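Synaptonemal complex protein 2 (Mus musculus, PDB 5IWZ) is a major component of the axial and lateral elements of synaptonemal complexes and is required for SYCP3 insertion and normal chromosome synapsis. Local coordinates at residues D310-L318 with N385-G393. Numbering follows the deposited sequence.
Sequences DFNLGSHTL and NVTKKVFGG
F311 reaches from strand 310-312 to helix 385-390, and V386 CG1 follows its first atoms outward: CB lies 3.6 Å from that methyl, and CG and CD1 stay close to it. Farther along, F311 CE1 comes 3.6 Å from T387 OG1, whose polar partner is the I383 carbonyl, while V390 CG2 sits at the ring's edge. The two methyls of V390 meet different partners. CG1, anti to the carbonyl carbon (chi1 -54°), fits into the turn, 3.6 Å from N312 O and 3.8 Å from L313 CD1; CG2 lies 3.7 Å above the ring plane of F391, over its centre. The same F391 ring brings CZ to 3.9 Å from L318 CB. L313 CD2 rests on K389 CD at 3.8 Å, the two side chains meeting at an oblique angle.

One hydrogen bond joins the segments, H316 ND1 to V390 O (3.1 Å, 150° at the hydrogen). The acceptor lies in the imidazole plane, but the donor stands 37° out of the carbonyl plane. An alanine here would lose that bond and is likely to leave V390 O without its imidazole mate. H316 and T317 both face N312 O through weak backbone bonds, and H316 has a left-handed backbone, as in a G1 beta bulge, here in the hairpin linking strands 308-312 and 317-321. Helix 383-390 thus packs against a beta hairpin within the Spt16M-like domain, consistent with a PH-like fold.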
ATOM      1  N   ASP A 310       0.859 -10.380 -14.603  1.00 25.48           N
ATOM      2  CA  ASP A 310       0.904  -8.947 -14.889  1.00 25.79           C
ATOM      3  C   ASP A 310       2.344  -8.470 -14.851  1.00 25.32           C
ATOM      4  O   ASP A 310       3.043  -8.669 -13.852  1.00 20.85           O
ATOM      5  CB  ASP A 310       0.045  -8.172 -13.894  1.00 29.43           C
ATOM      6  CG  ASP A 310      -1.402  -8.572 -13.990  1.00 29.03           C
ATOM      7  OD1 ASP A 310      -1.954  -8.501 -15.112  1.00 34.49           O
ATOM      8  OD2 ASP A 310      -1.958  -9.047 -12.979  1.00 27.58           O
ATOM      9  N   PHE A 311       2.787  -7.884 -15.958  1.00 25.35           N
ATOM     10  CA  PHE A 311       4.125  -7.327 -16.106  1.00 21.86           C
ATOM     11  C   PHE A 311       3.986  -5.820 -15.974  1.00 26.83           C
ATOM     12  O   PHE A 311       3.401  -5.176 -16.845  1.00 25.75           O
ATOM     13  CB  PHE A 311       4.727  -7.700 -17.461  1.00 23.46           C
ATOM     14  CG  PHE A 311       5.075  -9.160 -17.605  1.00 23.13           C
ATOM     15  CD1 PHE A 311       6.406  -9.581 -17.570  1.00 27.12           C
ATOM     16  CD2 PHE A 311       4.082 -10.110 -17.808  1.00 25.67           C
ATOM     17  CE1 PHE A 311       6.739 -10.927 -17.716  1.00 28.00           C
ATOM     18  CE2 PHE A 311       4.408 -11.456 -17.964  1.00 32.88           C
ATOM     19  CZ  PHE A 311       5.731 -11.866 -17.922  1.00 29.99           C
ATOM     20  N   ASN A 312       4.536  -5.257 -14.899  1.00 30.69           N
ATOM     21  CA  ASN A 312       4.240  -3.881 -14.489  1.00 25.90           C
ATOM     22  C   ASN A 312       5.406  -2.966 -14.834  1.00 28.21           C
ATOM     23  O   ASN A 312       6.411  -2.934 -14.124  1.00 27.99           O
ATOM     24  CB  ASN A 312       3.929  -3.850 -13.000  1.00 23.84           C
ATOM     25  CG  ASN A 312       2.722  -4.701 -12.662  1.00 26.25           C
ATOM     26  OD1 ASN A 312       1.616  -4.471 -13.182  1.00 22.21           O
ATOM     27  ND2 ASN A 312       2.928  -5.714 -11.815  1.00 26.25           N
ATOM     28  N   LEU A 313       5.251  -2.192 -15.914  1.00 28.18           N
ATOM     29  CA  LEU A 313       6.351  -1.385 -16.433  1.00 30.10           C
ATOM     30  C   LEU A 313       6.625  -0.160 -15.571  1.00 35.59           C
ATOM     31  O   LEU A 313       7.751   0.355 -15.564  1.00 37.46           O
ATOM     32  CB  LEU A 313       6.051  -0.946 -17.866  1.00 33.38           C
ATOM     33  CG  LEU A 313       6.320  -1.904 -19.024  1.00 42.57           C
ATOM     34  CD1 LEU A 313       5.796  -3.321 -18.749  1.00 39.53           C
ATOM     35  CD2 LEU A 313       5.677  -1.318 -20.296  1.00 43.94           C
ATOM     36  N   GLY A 314       5.628   0.327 -14.844  1.00 28.28           N
ATOM     37  CA  GLY A 314       5.880   1.459 -13.971  1.00 35.40           C
ATOM     38  C   GLY A 314       6.638   1.061 -12.720  1.00 40.34           C
ATOM     39  O   GLY A 314       7.586   1.738 -12.309  1.00 43.28           O
ATOM     40  N   SER A 315       6.233  -0.039 -12.099  1.00 30.48           N
ATOM     41  CA  SER A 315       6.804  -0.463 -10.835  1.00 32.25           C
ATOM     42  C   SER A 315       7.921  -1.479 -10.993  1.00 26.36           C
ATOM     43  O   SER A 315       8.540  -1.856  -9.991  1.00 21.47           O
ATOM     44  CB  SER A 315       5.704  -1.043  -9.954  1.00 31.85           C
ATOM     45  OG  SER A 315       5.031  -2.068 -10.659  1.00 39.99           O
ATOM     46  N   HIS A 316       8.180  -1.944 -12.213  1.00 24.90           N
ATOM     47  CA  HIS A 316       9.243  -2.915 -12.489  1.00 25.73           C
ATOM     48  C   HIS A 316       9.073  -4.157 -11.628  1.00 25.93           C
ATOM     49  O   HIS A 316       9.996  -4.619 -10.955  1.00 25.03           O
ATOM     50  CB  HIS A 316      10.625  -2.281 -12.313  1.00 28.40           C
ATOM     51  CG  HIS A 316      10.930  -1.259 -13.360  1.00 35.94           C
ATOM     52  ND1 HIS A 316      11.620  -1.562 -14.512  1.00 38.77           N
ATOM     53  CD2 HIS A 316      10.574   0.046 -13.467  1.00 41.36           C
ATOM     54  CE1 HIS A 316      11.711  -0.479 -15.265  1.00 47.28           C
ATOM     55  NE2 HIS A 316      11.079   0.509 -14.656  1.00 37.87           N
ATOM     56  N   THR A 317       7.851  -4.689 -11.633  1.00 25.25           N
ATOM     57  CA  THR A 317       7.531  -5.913 -10.921  1.00 25.43           C
ATOM     58  C   THR A 317       6.800  -6.859 -11.861  1.00 23.05           C
ATOM     59  O   THR A 317       6.242  -6.458 -12.887  1.00 17.94           O
ATOM     60  CB  THR A 317       6.631  -5.665  -9.687  1.00 20.90           C
ATOM     61  OG1 THR A 317       5.344  -5.198 -10.127  1.00 26.39           O
ATOM     62  CG2 THR A 317       7.253  -4.632  -8.745  1.00 23.44           C
ATOM     63  N   LEU A 318       6.772  -8.122 -11.479  1.00 23.48           N
ATOM     64  CA  LEU A 318       5.848  -9.078 -12.067  1.00 28.36           C
ATOM     65  C   LEU A 318       4.929  -9.536 -10.944  1.00 27.28           C
ATOM     66  O   LEU A 318       5.399  -9.835  -9.842  1.00 25.72           O
ATOM     67  CB  LEU A 318       6.617 -10.227 -12.759  1.00 26.71           C
ATOM     68  CG  LEU A 318       6.484 -11.758 -12.715  1.00 31.53           C
ATOM     69  CD1 LEU A 318       5.183 -12.330 -12.242  1.00 28.70           C
ATOM     70  CD2 LEU A 318       6.785 -12.324 -14.103  1.00 29.02           C
ATOM     71  N   ASN A 385      10.463  -9.626 -25.066  1.00 38.03           N
ATOM     72  CA  ASN A 385      10.534  -8.170 -25.113  1.00 42.14           C
ATOM     73  C   ASN A 385       9.796  -7.510 -23.957  1.00 36.35           C
ATOM     74  O   ASN A 385      10.238  -6.463 -23.475  1.00 41.25           O
ATOM     75  CB  ASN A 385      10.028  -7.661 -26.459  1.00 55.34           C
ATOM     76  CG  ASN A 385      10.994  -7.980 -27.586  1.00 66.68           C
ATOM     77  OD1 ASN A 385      10.581  -8.336 -28.685  1.00 74.51           O
ATOM     78  ND2 ASN A 385      12.291  -7.869 -27.308  1.00 69.50           N
ATOM     79  N   VAL A 386       8.710  -8.109 -23.464  1.00 33.81           N
ATOM     80  CA  VAL A 386       8.059  -7.544 -22.281  1.00 33.17           C
ATOM     81  C   VAL A 386       8.935  -7.708 -21.036  1.00 27.67           C
ATOM     82  O   VAL A 386       9.054  -6.787 -20.223  1.00 32.32           O
ATOM     83  CB  VAL A 386       6.668  -8.171 -22.078  1.00 37.40           C
ATOM     84  CG1 VAL A 386       6.054  -7.642 -20.795  1.00 38.21           C
ATOM     85  CG2 VAL A 386       5.756  -7.838 -23.257  1.00 35.25           C
ATOM     86  N   THR A 387       9.549  -8.881 -20.849  1.00 32.68           N
ATOM     87  CA  THR A 387      10.289  -9.106 -19.605  1.00 27.90           C
ATOM     88  C   THR A 387      11.436  -8.109 -19.452  1.00 25.87           C
ATOM     89  O   THR A 387      11.726  -7.654 -18.339  1.00 32.12           O
ATOM     90  CB  THR A 387      10.806 -10.541 -19.522  1.00 27.91           C
ATOM     91  OG1 THR A 387       9.706 -11.451 -19.629  1.00 28.29           O
ATOM     92  CG2 THR A 387      11.475 -10.789 -18.161  1.00 26.74           C
ATOM     93  N   LYS A 388      12.069  -7.710 -20.559  1.00 27.14           N
ATOM     94  CA  LYS A 388      13.201  -6.797 -20.450  1.00 32.22           C
ATOM     95  C   LYS A 388      12.776  -5.376 -20.105  1.00 34.93           C
ATOM     96  O   LYS A 388      13.627  -4.582 -19.690  1.00 31.35           O
ATOM     97  CB  LYS A 388      14.032  -6.815 -21.735  1.00 37.30           C
ATOM     98  CG  LYS A 388      13.427  -6.064 -22.893  1.00 48.43           C
ATOM     99  CD  LYS A 388      13.866  -6.662 -24.229  1.00 56.29           C
ATOM    100  CE  LYS A 388      15.365  -6.555 -24.448  1.00 60.74           C
ATOM    101  NZ  LYS A 388      15.738  -7.193 -25.750  1.00 66.38           N
ATOM    102  N   LYS A 389      11.479  -5.061 -20.212  1.00 33.65           N
ATOM    103  CA  LYS A 389      10.963  -3.772 -19.754  1.00 37.20           C
ATOM    104  C   LYS A 389      10.810  -3.709 -18.237  1.00 36.68           C
ATOM    105  O   LYS A 389      10.854  -2.614 -17.662  1.00 45.80           O
ATOM    106  CB  LYS A 389       9.607  -3.475 -20.408  1.00 42.54           C
ATOM    107  CG  LYS A 389       9.607  -3.457 -21.946  1.00 51.55           C
ATOM    108  CD  LYS A 389       8.251  -3.033 -22.502  1.00 59.64           C
ATOM    109  CE  LYS A 389       7.851  -3.833 -23.745  1.00 61.61           C
ATOM    110  NZ  LYS A 389       8.637  -3.503 -24.965  1.00 63.20           N
ATOM    111  N   VAL A 390      10.618  -4.838 -17.558  1.00 28.12           N
ATOM    112  CA  VAL A 390      10.485  -4.821 -16.102  1.00 33.08           C
ATOM    113  C   VAL A 390      11.776  -5.236 -15.403  1.00 33.42           C
ATOM    114  O   VAL A 390      12.135  -4.663 -14.369  1.00 36.81           O
ATOM    115  CB  VAL A 390       9.284  -5.681 -15.638  1.00 39.06           C
ATOM    116  CG1 VAL A 390       8.016  -5.231 -16.354  1.00 49.57           C
ATOM    117  CG2 VAL A 390       9.513  -7.148 -15.869  1.00 36.31           C
ATOM    118  N   PHE A 391      12.493  -6.225 -15.943  1.00 31.12           N
ATOM    119  CA  PHE A 391      13.735  -6.677 -15.323  1.00 30.76           C
ATOM    120  C   PHE A 391      14.911  -6.339 -16.232  1.00 35.01           C
ATOM    121  O   PHE A 391      15.690  -7.219 -16.615  1.00 35.63           O
ATOM    122  CB  PHE A 391      13.687  -8.180 -15.026  1.00 26.32           C
ATOM    123  CG  PHE A 391      12.545  -8.596 -14.110  1.00 26.77           C
ATOM    124  CD1 PHE A 391      12.178  -7.820 -13.025  1.00 24.71           C
ATOM    125  CD2 PHE A 391      11.841  -9.763 -14.352  1.00 24.51           C
ATOM    126  CE1 PHE A 391      11.129  -8.206 -12.190  1.00 23.28           C
ATOM    127  CE2 PHE A 391      10.794 -10.157 -13.544  1.00 25.12           C
ATOM    128  CZ  PHE A 391      10.433  -9.396 -12.456  1.00 19.39           C
ATOM    129  N   GLY A 392      15.045  -5.063 -16.578  1.00 38.42           N
ATOM    130  CA  GLY A 392      16.082  -4.628 -17.500  1.00 42.61           C
ATOM    131  C   GLY A 392      17.478  -5.058 -17.104  1.00 36.20           C
ATOM    132  O   GLY A 392      17.852  -4.976 -15.933  1.00 42.81           O
ATOM    133  N   GLY A 393      18.239  -5.553 -18.076  1.00 36.29           N
ATOM    134  CA  GLY A 393      19.611  -5.965 -17.874  1.00 35.89           C
ATOM    135  C   GLY A 393      19.808  -7.232 -17.075  1.00 35.75           C
ATOM    136  O   GLY A 393      20.927  -7.483 -16.626  1.00 34.25           O
TER